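Local structure of alpha,alpha-trehalose-phosphate synthase (UDP-forming) (Burkholderia xenovorans, 5HXA) at residues Gly235-Ala240 / Glu446-Val451; Gly390-Ser395 / Pro405-Val410; Ile134-Asp139 / Thr455-Leu460; Asp189-Gln194 / Arg225-Gly230. The protein belongs to glycosyltransferase family 20 and adopts the GT-B fold, in which two Rossmann-like domains face each other across a cleft. All coordinates share one frame; numbering follows the deposited sequence.

Contact 1 (Gly235-Ala240 / Glu446-Val451); sequences GIYPDA and ENNLSV
Y237 and S450 meet tip to tip: Y237 OH lies 2.7 Å from S450 OG in a hydrogen bond whose donor could be either hydroxyl, and OG sits in the plane of the phenol ring, at its edge. One face of the same ring carries L449, whose CB makes a CH-pi contact 4.0 Å from the centroid. Y237 and L449 cross at about a right angle, and L449 CD2 reaches Y237 CE2 at 3.7 Å. L449 CG is anti to its backbone N (chi1 -173°), which also lays CD1 3.5 Å from G235 O. Behind them the backbones join: L449 N donates to I236 O at 2.9 Å, coming in from above the carbonyl plane. In the GT-B fold the chain passes between the domains here: 235-240 follows strand 225-231 of the N-terminal sheet, while 446-451 leads back from helix 430-446 to helix 449-461. N448 is the N-cap of that last helix. Its OD1 takes weak bonds from S450 N and V451 N, while ND2 is held by R445 O. Water 1 accepts from I236 N at 3.0 Å. Farther out, I34 of helix 32-43 touches both Y237 and L449, and D239 forms a salt bridge with R445.

Contact 2 (Gly390-Ser395 / Pro405-Val410); sequences GVLVLS and PGALVV
L392 and L408 meet through peptide groups, the flat units of this contact. L408 N donates to L392 O at 2.9 Å, nearly along the C=O axis; L394 N then bonds to L408 O, and V410 N to L394 O at 2.8 Å. The two strands run parallel, 25° apart. On one face of the sheet lie V393, S395, L408 and V410, where V393 CG1 approaches V410 CG2 at 4.1 Å. Nearby, L408 CD1 reaches V391 CG1 at 4.0 Å. L394 and V409 are on the other face. There A407 CB touches both L392 CD2, at 3.8 Å, and L394 CB, at 4.0 Å. Ahead of the first direct bond, water 2 bridges the two segments, accepting from L392 N at 3.0 Å and donating to G406 O, which R436 also binds. Strand 408-410 is the outermost of the six-stranded parallel sheet of the C-terminal Rossmann-like domain; R424 of helix 415-426 and R436 of helix 430-446 touch L408, while A377 of helix 375-382 touches L392 and L394. The chemistry therefore splits in two: three amide-to-carbonyl bonds and one water bridge hold the seam, and aliphatic side chains pack on both faces, closed in around L408 and V410 but more open at V409.

Contact 3 (Ile134-Asp139 / Thr455-Leu460); sequences IIWVHD and TFLADL
W136 and F456 form an offset stack: the five-membered ring of the indole lies over a face of the phenyl with centroids 4.1 Å apart and planes at 12°. This is the tight part of the contact. F456 CE1 comes within 3.2 Å of W136 NE1, and F456 CD1 rides over the indole 3.4 Å from W136 CE2. Both CG atoms are anti to their backbone N (chi1 -171° in W136, -172° in F456), which carries each ring away from its own backbone N and into the gap between strand and helix. H138 NE2 sits over the opposite face of the indole, toward the rim. L457 crosses the six-membered part of the indole at about a right angle, with CD2 3.7 Å from W136 CE3.

Toward the start of the strand the fit is looser and mostly aliphatic. L460 CD2 lies 3.9 Å from I134 CB and also against I135 O, whereas I134 CD1 and L457 CD2 are 4.5 Å apart. No hydrogen bond spans the two segments. The helix turns its other side, with A458 exposed and T455 and D459 partly so, away from the strand; D459 OD2 bonds to Y232 OH.

Helix 449-461, the last of the chain, thus covers one side of the N-terminal sheet, as the C-terminal helix does in many GT-B proteins. W136 also meets W452 of this helix and V36 of helix 32-43, L457 rests on A39 and on L12 of strand 12-16, and Y232 packs edge-to-face on F456.

Contact 4 (Asp189-Gln194 / Arg225-Gly230); sequences DVIGFQ and RFLKVG
I191 and L227 pack on one face of a parallel strand pair in the N-terminal Rossmann-like sheet. Strand 190-193 leads through helix 196-208 and the antiparallel strands 212-214 and 219-222 to strand 225-231, which lies beside it, so this is a beta-alpha-beta connection enlarged by two strands. The side chain of I191 shows how the face is filled. Its CB lies 4.5 Å from V229 CG1. CG1, anti to the carbonyl carbon (chi1 -63°), is directed to L227 and stands 3.9 Å from L227 CD1. At the tip, CD1 closes on that same L227 methyl at 3.5 Å, and F202 of helix 196-208 also touches this side chain. One step on, V229 CG1 sits at the edge of the F193 ring, in its plane, 3.6 Å from CE2.

The backbones are joined by four bonds: K228 N to D189 O, I191 N to K228 O, G230 N to I191 O and F193 N to G230 O. K228 reaches away from strand 190-193, its NZ in a long, weak ion pair with D217.

At the start of strand 190-193, D189 OD2 is taken by R150 in a salt bridge and by I158 N. Its OD1 makes a looser salt bridge, 3.4 Å to R225 NH2, and receives water 3 at 2.7 Å and water 4 at 2.6 Å; water 3 also donates to F226 O.

How the contacts relate
From the N terminus, the chain first enters contact 3 at strand 134-138, and that loop closes only when helix 449-461 arrives. Inside it, contact 4 opens at strand 190-193 and closes at 225-231, within the same sheet. Contact 1 opens next, as the chain leaves for the second domain, and closes on its return at 446-451; contact 2 is nested in that excursion, pairing two strands of the C-terminal sheet. None of the loops cross. Contacts 1 and 3 share helix 449-461, while contacts 3 and 4 touch directly, F456 lying against V190 and D459 against K228. Contact 2 stands apart, its centre about 31 Å from those of contacts 3 and 4.

Contact 1 (Gly235-Ala240 / Glu446-Val451)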
loop_
_atom_site.group_PDB
_atom_site.type_symbol
_atom_site.label_atom_id
_atom_site.label_comp_id
_atom_site.label_asym_id
_atom_site.label_seq_id
_atom_site.Cartn_x
_atom_site.Cartn_y
_atom_site.Cartn_z
ATOM N N GLY A 235 10.435 -0.648 24.180
ATOM C CA GLY A 235 11.026 0.533 24.757
ATOM C C GLY A 235 12.542 0.468 24.799
ATOM O O GLY A 235 13.180 -0.389 24.183
ATOM N N ILE A 236 13.117 1.414 25.537
ATOM C CA ILE A 236 14.551 1.499 25.767
ATOM C C ILE A 236 14.777 1.641 27.267
ATOM O O ILE A 236 13.834 1.636 28.051
ATOM C CB ILE A 236 15.198 2.679 25.010
ATOM C CG1 ILE A 236 14.643 4.012 25.520
ATOM C CG2 ILE A 236 14.983 2.541 23.503
ATOM C CD1 ILE A 236 15.431 5.224 25.026
ATOM N N TYR A 237 16.047 1.771 27.660
ATOM C CA TYR A 237 16.422 2.189 29.007
ATOM C C TYR A 237 16.931 3.620 28.914
ATOM O O TYR A 237 18.135 3.843 28.720
ATOM C CB TYR A 237 17.487 1.265 29.602
ATOM C CG TYR A 237 16.973 -0.130 29.905
ATOM C CD1 TYR A 237 15.973 -0.331 30.850
ATOM C CD2 TYR A 237 17.487 -1.244 29.246
ATOM C CE1 TYR A 237 15.496 -1.606 31.136
ATOM C CE2 TYR A 237 17.017 -2.528 29.527
ATOM C CZ TYR A 237 16.021 -2.699 30.471
ATOM O OH TYR A 237 15.550 -3.961 30.753
ATOM N N PRO A 238 16.061 4.628 29.062
ATOM C CA PRO A 238 16.469 6.003 28.700
ATOM C C PRO A 238 17.576 6.563 29.577
ATOM O O PRO A 238 18.430 7.309 29.087
ATOM C CB PRO A 238 15.171 6.822 28.857
ATOM C CG PRO A 238 14.089 5.851 29.241
ATOM C CD PRO A 238 14.714 4.561 29.655
ATOM N N ASP A 239 17.587 6.241 30.870
ATOM C CA ASP A 239 18.637 6.791 31.720
ATOM C C ASP A 239 19.973 6.084 31.505
ATOM O O ASP A 239 21.033 6.706 31.665
ATOM C CB ASP A 239 18.208 6.728 33.188
ATOM C CG ASP A 239 16.999 7.619 33.479
ATOM O OD1 ASP A 239 16.949 8.761 32.964
ATOM O OD2 ASP A 239 16.099 7.176 34.213
ATOM N N ALA A 240 19.954 4.806 31.128
ATOM C CA ALA A 240 21.199 4.148 30.736
ATOM C C ALA A 240 21.756 4.758 29.449
ATOM O O ALA A 240 22.974 4.926 29.309
ATOM C CB ALA A 240 20.965 2.646 30.560
ATOM N N GLU A 446 8.568 5.424 31.954
ATOM C CA GLU A 446 7.445 4.657 32.479
ATOM C C GLU A 446 7.208 3.398 31.654
ATOM O O GLU A 446 6.904 2.333 32.202
ATOM C CB GLU A 446 6.202 5.546 32.515
ATOM C CG GLU A 446 4.929 4.851 32.926
ATOM C CD GLU A 446 3.812 5.840 33.193
ATOM O OE1 GLU A 446 3.332 5.897 34.344
ATOM O OE2 GLU A 446 3.436 6.576 32.255
ATOM N N ASN A 447 7.378 3.484 30.342
ATOM C CA ASN A 447 7.220 2.299 29.509
ATOM C C ASN A 447 8.571 1.856 28.967
ATOM O O ASN A 447 8.760 1.744 27.754
ATOM C CB ASN A 447 6.210 2.580 28.394
ATOM C CG ASN A 447 4.888 3.083 28.957
ATOM O OD1 ASN A 447 4.529 4.254 28.798
ATOM N ND2 ASN A 447 4.187 2.212 29.677
ATOM N N ASN A 448 9.508 1.584 29.870
ATOM C CA ASN A 448 10.859 1.226 29.475
ATOM C C ASN A 448 10.906 -0.239 29.036
ATOM O O ASN A 448 9.918 -0.978 29.117
ATOM C CB ASN A 448 11.840 1.509 30.617
ATOM C CG ASN A 448 11.592 0.637 31.848
ATOM O OD1 ASN A 448 11.719 -0.581 31.796
ATOM N ND2 ASN A 448 11.261 1.272 32.967
ATOM N N LEU A 449 12.088 -0.665 28.584
ATOM C CA LEU A 449 12.237 -1.997 28.008
ATOM C C LEU A 449 11.865 -3.106 28.993
ATOM O O LEU A 449 11.348 -4.152 28.577
ATOM C CB LEU A 449 13.672 -2.177 27.514
ATOM C CG LEU A 449 13.993 -3.439 26.720
ATOM C CD1 LEU A 449 13.047 -3.584 25.542
ATOM C CD2 LEU A 449 15.446 -3.371 26.261
ATOM N N SER A 450 12.118 -2.911 30.295
ATOM C CA SER A 450 11.730 -3.935 31.268
ATOM C C SER A 450 10.218 -4.093 31.325
ATOM O O SER A 450 9.712 -5.213 31.458
ATOM C CB SER A 450 12.267 -3.602 32.661
ATOM O OG SER A 450 13.661 -3.821 32.719
ATOM N N VAL A 451 9.482 -2.978 31.238
ATOM C CA VAL A 451 8.023 -3.046 31.236
ATOM C C VAL A 451 7.537 -3.837 30.031
ATOM O O VAL A 451 6.653 -4.692 30.145
ATOM C CB VAL A 451 7.415 -1.628 31.272
ATOM C CG1 VAL A 451 5.897 -1.686 31.061
ATOM C CG2 VAL A 451 7.737 -0.950 32.591
HETATM O O HOH W 1 11.254 3.465 26.566
#

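Contact 2 (Gly390-Ser395 / Pro405-Val410)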
loop_
_atom_site.group_PDB
_atom_site.type_symbol
_atom_site.label_atom_id
_atom_site.label_comp_id
_atom_site.label_asym_id
_atom_site.label_seq_id
_atom_site.Cartn_x
_atom_site.Cartn_y
_atom_site.Cartn_z
ATOM N N GLY A 390 18.631 18.656 22.158
ATOM C CA GLY A 390 18.211 18.794 20.779
ATOM C C GLY A 390 16.731 18.471 20.598
ATOM O O GLY A 390 15.998 18.165 21.546
ATOM N N VAL A 391 16.292 18.531 19.340
ATOM C CA VAL A 391 14.877 18.457 18.983
ATOM C C VAL A 391 14.670 17.266 18.056
ATOM O O VAL A 391 15.402 17.111 17.072
ATOM C CB VAL A 391 14.407 19.754 18.296
ATOM C CG1 VAL A 391 12.933 19.657 17.870
ATOM C CG2 VAL A 391 14.632 20.952 19.207
ATOM N N LEU A 392 13.640 16.467 18.329
ATOM C CA LEU A 392 13.301 15.315 17.491
ATOM C C LEU A 392 12.249 15.693 16.447
ATOM O O LEU A 392 11.204 16.273 16.782
ATOM C CB LEU A 392 12.778 14.150 18.347
ATOM C CG LEU A 392 12.277 12.912 17.583
ATOM C CD1 LEU A 392 13.385 12.229 16.764
ATOM C CD2 LEU A 392 11.595 11.894 18.528
ATOM N N VAL A 393 12.542 15.381 15.185
ATOM C CA VAL A 393 11.593 15.461 14.078
ATOM C C VAL A 393 11.269 14.023 13.682
ATOM O O VAL A 393 12.176 13.245 13.348
ATOM C CB VAL A 393 12.161 16.259 12.889
ATOM C CG1 VAL A 393 11.183 16.220 11.690
ATOM C CG2 VAL A 393 12.449 17.709 13.301
ATOM N N LEU A 394 9.987 13.665 13.726
ATOM C CA LEU A 394 9.566 12.271 13.719
ATOM C C LEU A 394 8.431 12.032 12.729
ATOM O O LEU A 394 7.453 12.785 12.695
ATOM C CB LEU A 394 9.116 11.847 15.130
ATOM C CG LEU A 394 8.682 10.392 15.307
ATOM C CD1 LEU A 394 9.877 9.436 15.155
ATOM C CD2 LEU A 394 8.064 10.250 16.682
ATOM N N SER A 395 8.550 10.948 11.962
ATOM C CA SER A 395 7.503 10.546 11.028
ATOM C C SER A 395 6.271 10.033 11.759
ATOM O O SER A 395 6.374 9.306 12.746
ATOM C CB SER A 395 8.016 9.434 10.107
ATOM O OG SER A 395 6.936 8.841 9.416
ATOM N N PRO A 405 5.407 12.247 23.059
ATOM C CA PRO A 405 4.742 13.562 23.049
ATOM C C PRO A 405 5.778 14.651 23.282
ATOM O O PRO A 405 6.521 14.618 24.264
ATOM C CB PRO A 405 3.743 13.465 24.213
ATOM C CG PRO A 405 4.401 12.515 25.167
ATOM C CD PRO A 405 5.188 11.529 24.327
ATOM N N GLY A 406 5.832 15.611 22.370
ATOM C CA GLY A 406 6.898 16.597 22.339
ATOM C C GLY A 406 7.756 16.518 21.096
ATOM O O GLY A 406 8.471 17.486 20.784
ATOM N N ALA A 407 7.714 15.401 20.375
ATOM C CA ALA A 407 8.367 15.349 19.072
ATOM C C ALA A 407 7.620 16.249 18.096
ATOM O O ALA A 407 6.400 16.402 18.181
ATOM C CB ALA A 407 8.383 13.916 18.528
ATOM N N LEU A 408 8.355 16.831 17.141
ATOM C CA LEU A 408 7.720 17.472 15.989
ATOM C C LEU A 408 7.340 16.373 14.999
ATOM O O LEU A 408 8.202 15.806 14.321
ATOM C CB LEU A 408 8.643 18.509 15.348
ATOM C CG LEU A 408 9.004 19.738 16.197
ATOM C CD1 LEU A 408 9.955 20.655 15.423
ATOM C CD2 LEU A 408 7.750 20.521 16.660
ATOM N N VAL A 409 6.058 16.065 14.919
ATOM C CA VAL A 409 5.593 14.930 14.137
ATOM C C VAL A 409 5.205 15.426 12.753
ATOM O O VAL A 409 4.513 16.442 12.621
ATOM C CB VAL A 409 4.415 14.231 14.839
ATOM C CG1 VAL A 409 3.863 13.095 13.982
ATOM C CG2 VAL A 409 4.870 13.696 16.197
ATOM N N VAL A 410 5.656 14.709 11.717
ATOM C CA VAL A 410 5.456 15.127 10.335
ATOM C C VAL A 410 5.030 13.947 9.468
ATOM O O VAL A 410 5.272 12.778 9.782
ATOM C CB VAL A 410 6.727 15.783 9.732
ATOM C CG1 VAL A 410 7.087 17.070 10.495
ATOM C CG2 VAL A 410 7.910 14.793 9.719
HETATM O O HOH W 2 11.750 17.486 20.439
#

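Contact 3 (Ile134-Asp139 / Thr455-Leu460)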
loop_
_atom_site.group_PDB
_atom_site.type_symbol
_atom_site.label_atom_id
_atom_site.label_comp_id
_atom_site.label_asym_id
_atom_site.label_seq_id
_atom_site.Cartn_x
_atom_site.Cartn_y
_atom_site.Cartn_z
ATOM N N ILE A 134 8.083 -22.041 28.935
ATOM C CA ILE A 134 7.302 -21.132 28.107
ATOM C C ILE A 134 8.200 -20.660 26.974
ATOM O O ILE A 134 9.406 -20.476 27.167
ATOM C CB ILE A 134 6.734 -19.945 28.908
ATOM C CG1 ILE A 134 7.866 -19.091 29.493
ATOM C CG2 ILE A 134 5.779 -20.467 29.992
ATOM C CD1 ILE A 134 7.385 -17.888 30.306
ATOM N N ILE A 135 7.616 -20.485 25.789
ATOM C CA ILE A 135 8.369 -20.235 24.563
ATOM C C ILE A 135 7.960 -18.877 24.009
ATOM O O ILE A 135 6.764 -18.604 23.853
ATOM C CB ILE A 135 8.130 -21.350 23.528
ATOM C CG1 ILE A 135 8.470 -22.717 24.140
ATOM C CG2 ILE A 135 8.942 -21.106 22.261
ATOM C CD1 ILE A 135 7.917 -23.893 23.332
ATOM N N TRP A 136 8.953 -18.036 23.701
ATOM C CA TRP A 136 8.739 -16.692 23.160
ATOM C C TRP A 136 9.471 -16.583 21.825
ATOM O O TRP A 136 10.705 -16.573 21.788
ATOM C CB TRP A 136 9.231 -15.628 24.144
ATOM C CG TRP A 136 8.873 -14.204 23.786
ATOM C CD1 TRP A 136 8.105 -13.777 22.736
ATOM C CD2 TRP A 136 9.262 -13.022 24.506
ATOM N NE1 TRP A 136 8.004 -12.396 22.754
ATOM C CE2 TRP A 136 8.705 -11.914 23.831
ATOM C CE3 TRP A 136 10.034 -12.798 25.655
ATOM C CZ2 TRP A 136 8.890 -10.598 24.270
ATOM C CZ3 TRP A 136 10.220 -11.488 26.091
ATOM C CH2 TRP A 136 9.652 -10.406 25.400
ATOM N N VAL A 137 8.711 -16.497 20.735
ATOM C CA VAL A 137 9.238 -16.497 19.371
ATOM C C VAL A 137 9.191 -15.077 18.816
ATOM O O VAL A 137 8.222 -14.346 19.051
ATOM C CB VAL A 137 8.422 -17.464 18.486
ATOM C CG1 VAL A 137 8.968 -17.502 17.058
ATOM C CG2 VAL A 137 8.393 -18.866 19.114
ATOM N N HIS A 138 10.209 -14.693 18.040
ATOM C CA HIS A 138 10.364 -13.308 17.595
ATOM C C HIS A 138 10.414 -13.194 16.076
ATOM O O HIS A 138 11.268 -13.812 15.427
ATOM C CB HIS A 138 11.615 -12.689 18.213
ATOM C CG HIS A 138 11.453 -12.408 19.668
ATOM N ND1 HIS A 138 11.023 -11.187 20.140
ATOM C CD2 HIS A 138 11.587 -13.210 20.751
ATOM C CE1 HIS A 138 10.926 -11.240 21.456
ATOM N NE2 HIS A 138 11.261 -12.458 21.852
ATOM N N ASP A 139 9.477 -12.415 15.530
ATOM C CA ASP A 139 9.534 -11.737 14.229
ATOM C C ASP A 139 9.188 -12.601 13.017
ATOM O O ASP A 139 9.042 -13.828 13.117
ATOM C CB ASP A 139 10.908 -11.082 14.013
ATOM C CG ASP A 139 10.787 -9.618 13.573
ATOM O OD1 ASP A 139 9.644 -9.142 13.355
ATOM O OD2 ASP A 139 11.827 -8.946 13.432
ATOM N N THR A 455 5.542 -7.170 30.795
ATOM C CA THR A 455 4.123 -7.216 30.463
ATOM C C THR A 455 3.837 -8.350 29.493
ATOM O O THR A 455 2.836 -9.061 29.638
ATOM C CB THR A 455 3.638 -5.883 29.877
ATOM O OG1 THR A 455 4.411 -5.569 28.719
ATOM C CG2 THR A 455 3.772 -4.760 30.900
ATOM N N PHE A 456 4.701 -8.541 28.502
ATOM C CA PHE A 456 4.489 -9.656 27.586
ATOM C C PHE A 456 4.587 -10.984 28.330
ATOM O O PHE A 456 3.730 -11.864 28.176
ATOM C CB PHE A 456 5.491 -9.607 26.429
ATOM C CG PHE A 456 5.192 -10.616 25.353
ATOM C CD1 PHE A 456 5.674 -11.918 25.455
ATOM C CD2 PHE A 456 4.377 -10.284 24.282
ATOM C CE1 PHE A 456 5.366 -12.862 24.492
ATOM C CE2 PHE A 456 4.070 -11.224 23.303
ATOM C CZ PHE A 456 4.567 -12.514 23.413
ATOM N N LEU A 457 5.618 -11.135 29.164
ATOM C CA LEU A 457 5.836 -12.411 29.839
ATOM C C LEU A 457 4.735 -12.724 30.852
ATOM O O LEU A 457 4.403 -13.898 31.054
ATOM C CB LEU A 457 7.212 -12.419 30.511
ATOM C CG LEU A 457 8.412 -12.542 29.555
ATOM C CD1 LEU A 457 9.720 -12.480 30.328
ATOM C CD2 LEU A 457 8.331 -13.826 28.736
ATOM N N ALA A 458 4.149 -11.703 31.493
ATOM C CA ALA A 458 3.036 -11.966 32.408
ATOM C C ALA A 458 1.836 -12.532 31.659
ATOM O O ALA A 458 1.158 -13.433 32.158
ATOM C CB ALA A 458 2.639 -10.694 33.159
ATOM N N ASP A 459 1.556 -12.018 30.458
ATOM C CA ASP A 459 0.479 -12.592 29.655
ATOM C C ASP A 459 0.807 -14.022 29.246
ATOM O O ASP A 459 -0.068 -14.893 29.263
ATOM C CB ASP A 459 0.213 -11.731 28.415
ATOM C CG ASP A 459 -0.480 -10.418 28.755
ATOM O OD1 ASP A 459 -1.045 -10.321 29.855
ATOM O OD2 ASP A 459 -0.459 -9.483 27.930
ATOM N N LEU A 460 2.068 -14.284 28.884
ATOM C CA LEU A 460 2.451 -15.639 28.489
ATOM C C LEU A 460 2.349 -16.610 29.660
ATOM O O LEU A 460 1.964 -17.773 29.477
ATOM C CB LEU A 460 3.868 -15.641 27.909
ATOM C CG LEU A 460 4.369 -16.978 27.342
ATOM C CD1 LEU A 460 3.420 -17.494 26.256
ATOM C CD2 LEU A 460 5.791 -16.838 26.791
#

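Contact 4 (Asp189-Gln194 / Arg225-Gly230)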
loop_
_atom_site.group_PDB
_atom_site.type_symbol
_atom_site.label_atom_id
_atom_site.label_comp_id
_atom_site.label_asym_id
_atom_site.label_seq_id
_atom_site.Cartn_x
_atom_site.Cartn_y
_atom_site.Cartn_z
ATOM N N ASP A 189 -0.352 -18.854 21.640
ATOM C CA ASP A 189 -1.247 -18.482 22.735
ATOM C C ASP A 189 -1.314 -16.974 22.943
ATOM O O ASP A 189 -2.347 -16.463 23.384
ATOM C CB ASP A 189 -0.801 -19.134 24.044
ATOM C CG ASP A 189 -0.903 -20.638 24.004
ATOM O OD1 ASP A 189 -2.037 -21.153 23.863
ATOM O OD2 ASP A 189 0.149 -21.302 24.114
ATOM N N VAL A 190 -0.222 -16.263 22.680
ATOM C CA VAL A 190 -0.146 -14.812 22.827
ATOM C C VAL A 190 0.529 -14.258 21.577
ATOM O O VAL A 190 1.569 -14.773 21.147
ATOM C CB VAL A 190 0.641 -14.401 24.092
ATOM C CG1 VAL A 190 0.711 -12.859 24.227
ATOM C CG2 VAL A 190 0.040 -15.043 25.354
ATOM N N ILE A 191 -0.058 -13.223 20.988
ATOM C CA ILE A 191 0.557 -12.524 19.870
ATOM C C ILE A 191 0.681 -11.057 20.250
ATOM O O ILE A 191 -0.317 -10.415 20.596
ATOM C CB ILE A 191 -0.246 -12.677 18.569
ATOM C CG1 ILE A 191 -0.307 -14.142 18.126
ATOM C CG2 ILE A 191 0.396 -11.828 17.468
ATOM C CD1 ILE A 191 -1.124 -14.333 16.840
ATOM N N GLY A 192 1.897 -10.529 20.174
ATOM C CA GLY A 192 2.165 -9.126 20.448
ATOM C C GLY A 192 2.598 -8.398 19.187
ATOM O O GLY A 192 3.332 -8.950 18.358
ATOM N N PHE A 193 2.133 -7.160 19.052
ATOM C CA PHE A 193 2.497 -6.256 17.971
ATOM C C PHE A 193 3.049 -4.970 18.573
ATOM O O PHE A 193 2.907 -4.709 19.769
ATOM C CB PHE A 193 1.289 -5.928 17.081
ATOM C CG PHE A 193 0.692 -7.125 16.377
ATOM C CD1 PHE A 193 1.267 -7.620 15.210
ATOM C CD2 PHE A 193 -0.460 -7.731 16.859
ATOM C CE1 PHE A 193 0.708 -8.710 14.545
ATOM C CE2 PHE A 193 -1.030 -8.817 16.197
ATOM C CZ PHE A 193 -0.438 -9.313 15.049
ATOM N N GLN A 194 3.662 -4.140 17.724
ATOM C CA GLN A 194 4.284 -2.915 18.224
ATOM C C GLN A 194 3.239 -1.876 18.612
ATOM O O GLN A 194 3.407 -1.173 19.616
ATOM C CB GLN A 194 5.244 -2.323 17.177
ATOM C CG GLN A 194 6.477 -3.167 16.856
ATOM C CD GLN A 194 7.618 -2.962 17.847
ATOM O OE1 GLN A 194 7.402 -2.526 18.976
ATOM N NE2 GLN A 194 8.847 -3.271 17.416
ATOM N N ARG A 225 -9.277 -22.050 18.197
ATOM C CA ARG A 225 -8.367 -21.778 19.308
ATOM C C ARG A 225 -8.669 -20.402 19.887
ATOM O O ARG A 225 -9.130 -19.501 19.179
ATOM C CB ARG A 225 -6.880 -21.822 18.867
ATOM C CG ARG A 225 -6.369 -23.170 18.352
ATOM C CD ARG A 225 -4.848 -23.125 18.061
ATOM N NE ARG A 225 -4.091 -22.696 19.247
ATOM C CZ ARG A 225 -3.532 -23.517 20.136
ATOM N NH1 ARG A 225 -3.607 -24.834 19.985
ATOM N NH2 ARG A 225 -2.889 -23.016 21.189
ATOM N N PHE A 226 -8.398 -20.244 21.181
ATOM C CA PHE A 226 -8.376 -18.932 21.814
ATOM C C PHE A 226 -6.929 -18.472 21.962
ATOM O O PHE A 226 -6.021 -19.283 22.162
ATOM C CB PHE A 226 -9.061 -18.956 23.188
ATOM C CG PHE A 226 -10.561 -18.732 23.133
ATOM C CD1 PHE A 226 -11.417 -19.766 22.785
ATOM C CD2 PHE A 226 -11.106 -17.484 23.418
ATOM C CE1 PHE A 226 -12.804 -19.571 22.723
ATOM C CE2 PHE A 226 -12.492 -17.277 23.354
ATOM C CZ PHE A 226 -13.341 -18.323 23.016
ATOM N N LEU A 227 -6.722 -17.163 21.860
ATOM C CA LEU A 227 -5.397 -16.576 22.034
ATOM C C LEU A 227 -5.576 -15.132 22.475
ATOM O O LEU A 227 -6.623 -14.518 22.239
ATOM C CB LEU A 227 -4.560 -16.638 20.744
ATOM C CG LEU A 227 -5.092 -15.944 19.486
ATOM C CD1 LEU A 227 -3.945 -15.496 18.586
ATOM C CD2 LEU A 227 -6.048 -16.846 18.682
ATOM N N LYS A 228 -4.542 -14.592 23.117
ATOM C CA LYS A 228 -4.515 -13.182 23.493
ATOM C C LYS A 228 -3.708 -12.412 22.458
ATOM O O LYS A 228 -2.619 -12.847 22.068
ATOM C CB LYS A 228 -3.915 -12.979 24.890
ATOM C CG LYS A 228 -3.999 -11.522 25.373
ATOM C CD LYS A 228 -3.653 -11.405 26.838
ATOM C CE LYS A 228 -3.724 -9.961 27.321
ATOM N NZ LYS A 228 -5.095 -9.409 27.222
ATOM N N VAL A 229 -4.244 -11.284 22.001
ATOM C CA VAL A 229 -3.588 -10.459 20.992
ATOM C C VAL A 229 -3.465 -9.050 21.557
ATOM O O VAL A 229 -4.463 -8.465 21.988
ATOM C CB VAL A 229 -4.369 -10.455 19.659
ATOM C CG1 VAL A 229 -3.585 -9.732 18.568
ATOM C CG2 VAL A 229 -4.676 -11.894 19.210
ATOM N N GLY A 230 -2.242 -8.508 21.576
ATOM C CA GLY A 230 -2.046 -7.204 22.182
ATOM C C GLY A 230 -0.968 -6.383 21.501
ATOM O O GLY A 230 -0.201 -6.878 20.672
HETATM O O HOH W 3 -4.489 -20.072 24.363
HETATM O O HOH W 4 -2.670 -23.693 24.182
#